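Local atomic coordinates of TetR family transcriptional regulator (Chloroflexus aurantiacus, PDB entry 3NRG), a protein that probably binds DNA at cis-regulatory sites as a transcription factor of the TetR family, through a predicted helix-turn-helix motif. Residues F162-N165 and V166-E170; I207-L210 and E211-M214. One frame throughout, in Å; residues are numbered along the deposited sequence.

Contact 1. Residues F162-N165 and V166-E170; sequences FVLN and VVFTE
Thr169 turns its hydroxyl back one helical turn onto the carbonyl of Asn165, a compact example of a side chain sharing the acceptor of its own backbone amide. Starting at Thr169 CB, 3.2 Å from Asn165 O, the side chain already lies against that oxygen. Its first torsion (chi1 -63°) sets OG1 beside the backbone N and anti to the carbonyl carbon, and from there Thr169 OG1 donates to Asn165 O at 2.7 Å. The amide, Thr169 N, gives Asn165 O a second hydrogen bond of 3.0 Å, bent to 146° at the hydrogen. Hydroxyl and amide reach Asn165 O from opposite faces of the carbonyl plane, the hydroxyl tilted 32° from it, so that two donors grip one oxygen. With an alanine here there is no hydroxyl to give, and Asn165 O would probably be left with the bent amide bond alone. The side-chain amide of Asn165 is engaged elsewhere: OD1 is hydrogen-bonded to Ser134 OG. One turn earlier, Val166 sends CG1 obliquely against the Phe162 ring, 3.6 Å from Phe162 CE1, while its N bonds to Phe162 O. Leu164 and Phe168 meet more loosely, Leu164 CD2 lying 4.3 Å from Phe168 CE1. Around this part of helix 157-179, Leu164 and Phe168 pack on Leu91 of helix 87-104 and on Phe138 of helix 124-147, Val163 and Val167 touch helix 196-214, and Thr169 rests against Leu116 and Tyr117 in a loop.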
loop_
_atom_site.group_PDB
_atom_site.type_symbol
_atom_site.label_atom_id
_atom_site.label_comp_id
_atom_site.label_asym_id
_atom_site.label_seq_id
_atom_site.Cartn_x
_atom_site.Cartn_y
_atom_site.Cartn_z
ATOM N N PHE A 162 -11.906 -9.402 -9.293
ATOM C CA PHE A 162 -12.455 -8.084 -8.974
ATOM C C PHE A 162 -12.871 -8.013 -7.501
ATOM O O PHE A 162 -12.517 -7.058 -6.812
ATOM C CB PHE A 162 -13.646 -7.745 -9.902
ATOM C CG PHE A 162 -14.574 -6.688 -9.348
ATOM C CD1 PHE A 162 -14.215 -5.342 -9.364
ATOM C CD2 PHE A 162 -15.785 -7.041 -8.762
ATOM C CE1 PHE A 162 -15.053 -4.375 -8.812
ATOM C CE2 PHE A 162 -16.616 -6.073 -8.201
ATOM C CZ PHE A 162 -16.242 -4.746 -8.224
ATOM N N VAL A 163 -13.619 -9.025 -7.026
ATOM C CA VAL A 163 -14.094 -9.109 -5.633
ATOM C C VAL A 163 -12.914 -9.179 -4.651
ATOM O O VAL A 163 -12.910 -8.463 -3.656
ATOM C CB VAL A 163 -15.102 -10.291 -5.431
ATOM C CG1 VAL A 163 -15.530 -10.416 -3.971
ATOM C CG2 VAL A 163 -16.321 -10.130 -6.334
ATOM N N LEU A 164 -11.901 -10.013 -4.952
ATOM C CA LEU A 164 -10.706 -10.138 -4.106
ATOM C C LEU A 164 -9.920 -8.817 -4.062
ATOM O O LEU A 164 -9.570 -8.346 -2.977
ATOM C CB LEU A 164 -9.800 -11.278 -4.600
ATOM C CG LEU A 164 -10.344 -12.711 -4.433
ATOM C CD1 LEU A 164 -9.585 -13.679 -5.306
ATOM C CD2 LEU A 164 -10.281 -13.160 -2.989
ATOM N N ASN A 165 -9.700 -8.192 -5.239
ATOM C CA ASN A 165 -8.957 -6.933 -5.347
ATOM C C ASN A 165 -9.594 -5.786 -4.554
ATOM O O ASN A 165 -8.881 -5.092 -3.837
ATOM C CB ASN A 165 -8.747 -6.540 -6.812
ATOM C CG ASN A 165 -7.831 -5.349 -6.992
ATOM O OD1 ASN A 165 -6.643 -5.381 -6.639
ATOM N ND2 ASN A 165 -8.361 -4.279 -7.558
ATOM N N VAL A 166 -10.929 -5.593 -4.661
ATOM C CA VAL A 166 -11.613 -4.504 -3.931
ATOM C C VAL A 166 -11.604 -4.711 -2.417
ATOM O O VAL A 166 -11.457 -3.750 -1.671
ATOM C CB VAL A 166 -13.031 -4.161 -4.482
ATOM C CG1 VAL A 166 -12.952 -3.656 -5.920
ATOM C CG2 VAL A 166 -13.992 -5.352 -4.366
ATOM N N VAL A 167 -11.712 -5.967 -1.967
ATOM C CA VAL A 167 -11.680 -6.301 -0.541
ATOM C C VAL A 167 -10.284 -6.034 0.026
ATOM O O VAL A 167 -10.149 -5.285 0.999
ATOM C CB VAL A 167 -12.145 -7.763 -0.288
ATOM C CG1 VAL A 167 -11.791 -8.216 1.119
ATOM C CG2 VAL A 167 -13.643 -7.915 -0.545
ATOM N N PHE A 168 -9.239 -6.593 -0.627
ATOM C CA PHE A 168 -7.838 -6.425 -0.204
ATOM C C PHE A 168 -7.395 -4.944 -0.191
ATOM O O PHE A 168 -6.605 -4.542 0.662
ATOM C CB PHE A 168 -6.901 -7.261 -1.101
ATOM C CG PHE A 168 -6.737 -8.702 -0.681
ATOM C CD1 PHE A 168 -7.811 -9.583 -0.724
ATOM C CD2 PHE A 168 -5.494 -9.197 -0.305
ATOM C CE1 PHE A 168 -7.658 -10.920 -0.342
ATOM C CE2 PHE A 168 -5.336 -10.539 0.056
ATOM C CZ PHE A 168 -6.422 -11.388 0.050
ATOM N N THR A 169 -7.898 -4.154 -1.137
ATOM C CA THR A 169 -7.561 -2.740 -1.258
ATOM C C THR A 169 -8.187 -1.899 -0.135
ATOM O O THR A 169 -7.557 -0.948 0.337
ATOM C CB THR A 169 -7.977 -2.235 -2.656
ATOM O OG1 THR A 169 -7.225 -2.943 -3.638
ATOM C CG2 THR A 169 -7.773 -0.745 -2.833
ATOM N N GLU A 170 -9.423 -2.241 0.285
ATOM C CA GLU A 170 -10.180 -1.411 1.215
ATOM C C GLU A 170 -10.260 -1.899 2.666
ATOM O O GLU A 170 -10.654 -1.110 3.532
ATOM C CB GLU A 170 -11.590 -1.143 0.664
ATOM C CG GLU A 170 -11.609 -0.463 -0.697
ATOM C CD GLU A 170 -11.184 0.994 -0.728
ATOM O OE1 GLU A 170 -11.111 1.629 0.351
ATOM O OE2 GLU A 170 -10.964 1.514 -1.844
#

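Contact 2. Residues I207-L210 and E211-M214; sequences IDIL and ERGM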
loop_
_atom_site.group_PDB
_atom_site.type_symbol
_atom_site.label_atom_id
_atom_site.label_comp_id
_atom_site.label_asym_id
_atom_site.label_seq_id
_atom_site.Cartn_x
_atom_site.Cartn_y
_atom_site.Cartn_z
ATOM N N ILE A 207 -12.361 -13.826 4.841
ATOM C CA ILE A 207 -11.901 -15.026 4.129
ATOM C C ILE A 207 -12.997 -16.111 4.097
ATOM O O ILE A 207 -13.207 -16.727 3.050
ATOM C CB ILE A 207 -10.541 -15.541 4.706
ATOM C CG1 ILE A 207 -9.413 -14.472 4.559
ATOM C CG2 ILE A 207 -10.123 -16.885 4.088
ATOM C CD1 ILE A 207 -9.067 -14.009 3.071
ATOM N N ASP A 208 -13.743 -16.288 5.223
ATOM C CA ASP A 208 -14.845 -17.262 5.307
ATOM C C ASP A 208 -15.924 -16.972 4.263
ATOM O O ASP A 208 -16.417 -17.900 3.621
ATOM C CB ASP A 208 -15.465 -17.278 6.722
ATOM C CG ASP A 208 -14.570 -17.858 7.808
ATOM O OD1 ASP A 208 -13.497 -18.403 7.468
ATOM O OD2 ASP A 208 -14.948 -17.766 8.999
ATOM N N ILE A 209 -16.277 -15.679 4.077
ATOM C CA ILE A 209 -17.275 -15.259 3.090
ATOM C C ILE A 209 -16.790 -15.588 1.668
ATOM O O ILE A 209 -17.529 -16.208 0.894
ATOM C CB ILE A 209 -17.646 -13.750 3.266
ATOM C CG1 ILE A 209 -18.327 -13.506 4.640
ATOM C CG2 ILE A 209 -18.544 -13.244 2.094
ATOM C CD1 ILE A 209 -18.275 -12.032 5.142
ATOM N N LEU A 210 -15.521 -15.240 1.353
ATOM C CA LEU A 210 -14.927 -15.501 0.037
ATOM C C LEU A 210 -14.758 -17.001 -0.223
ATOM O O LEU A 210 -14.972 -17.459 -1.350
ATOM C CB LEU A 210 -13.577 -14.777 -0.103
ATOM C CG LEU A 210 -13.610 -13.234 0.016
ATOM C CD1 LEU A 210 -12.223 -12.682 0.214
ATOM C CD2 LEU A 210 -14.272 -12.592 -1.195
ATOM N N GLU A 211 -14.419 -17.774 0.836
ATOM C CA GLU A 211 -14.248 -19.223 0.748
ATOM C C GLU A 211 -15.574 -19.920 0.418
ATOM O O GLU A 211 -15.630 -20.699 -0.534
ATOM C CB GLU A 211 -13.643 -19.777 2.048
ATOM C CG GLU A 211 -13.271 -21.248 1.977
ATOM C CD GLU A 211 -12.736 -21.832 3.267
ATOM O OE1 GLU A 211 -13.130 -21.349 4.354
ATOM O OE2 GLU A 211 -11.963 -22.813 3.192
ATOM N N ARG A 212 -16.651 -19.610 1.177
ATOM C CA ARG A 212 -17.975 -20.203 0.935
ATOM C C ARG A 212 -18.517 -19.813 -0.445
ATOM O O ARG A 212 -19.183 -20.617 -1.099
ATOM C CB ARG A 212 -18.978 -19.797 2.028
ATOM C CG ARG A 212 -18.695 -20.400 3.395
ATOM C CD ARG A 212 -19.848 -20.166 4.360
ATOM N NE ARG A 212 -20.076 -18.742 4.620
ATOM C CZ ARG A 212 -19.583 -18.088 5.668
ATOM N NH1 ARG A 212 -18.844 -18.726 6.569
ATOM N NH2 ARG A 212 -19.832 -16.795 5.828
ATOM N N GLY A 213 -18.216 -18.592 -0.871
ATOM C CA GLY A 213 -18.680 -18.070 -2.148
ATOM C C GLY A 213 -17.972 -18.626 -3.367
ATOM O O GLY A 213 -18.560 -18.671 -4.451
HETATM N N MSE A 214 -16.697 -19.049 -3.213
HETATM C CA MSE A 214 -15.880 -19.498 -4.356
HETATM C C MSE A 214 -15.520 -20.982 -4.358
HETATM O O MSE A 214 -15.361 -21.558 -5.439
HETATM C CB MSE A 214 -14.608 -18.652 -4.482
HETATM C CG MSE A 214 -14.883 -17.201 -4.723
HETATM SE SE MSE A 214 -13.270 -16.169 -4.830
HETATM C CE MSE A 214 -14.070 -14.413 -4.754
#
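Glu211 N bonds to Ile207 O at 2.7 Å in this last stretch of helix 196-214. Arg212 N follows with a nearly straight bond to Asp208 O (170° at the hydrogen), and Gly213 N bonds to Ile209 O. The series fades at Met214, a selenomethionine whose N makes a weak, strongly bent bond to Leu210 O, with an angle of 127°. Arg212 then folds back over the turn that its amide has just joined. CG leaves beside the backbone N, anti to the carbonyl carbon (chi1 -69°), and a bend at chi3 lays the guanidinium flat over the preceding turn. Asp208 O is centred on one face of the group, 3.7 Å from its plane, so the oxygen that accepts from Arg212 N also lies against the guanidinium. The two terminal nitrogens each come near an aliphatic carbon: NH1 of Arg212 is 3.7 Å from Asp208 CB, and NH2 of Arg212 is 3.8 Å from Ile209 CG1. Glu211 extends away from its backbone, and its OE2 forms a salt bridge with Arg215. Leu210 and Met214 run side by side in the same direction, Leu210 CD2 lying 4.0 Å from Met214 CE, and both pack on helix 157-179; Ile207, Glu211 and Met214 also touch helix 87-104, the last two on Phe88. Ile207, Leu210 and Met214 are thus buried against neighbouring helices, Asp208 and Arg212 lie on the more open side together with Ile209, and Glu211 is at the border. Asp208 OD1 and Glu211 OE1 are 4.3 Å apart, like charges whose repulsion is probably eased by Arg215, which pairs with Glu211, and perhaps by Arg212, whose NH1 is near but not in contact with Asp208 OD2.

Overall arrangement
Both contacts are short pieces, about two turns each, of separate helices in the tetracyclin repressor-like C-terminal region, and their centres lie about 13 Å apart on the same side of the chain's centre. They meet directly through aliphatic groups. Val163 CG1 of contact 1 comes within 3.7 Å of Leu210 CD2 of contact 2, and Leu164 CD2 lies 3.8 Å from Leu210 CD1. Leu164 CG also reaches Met214 CE, at 4.1 Å. Leu210 therefore spans two consecutive residues of helix 157-179, a local lesson in how apolar faces join two helices. Contact 2 lies farther out, with its centre about 24 Å from that of the chain, against about 13 Å for contact 1.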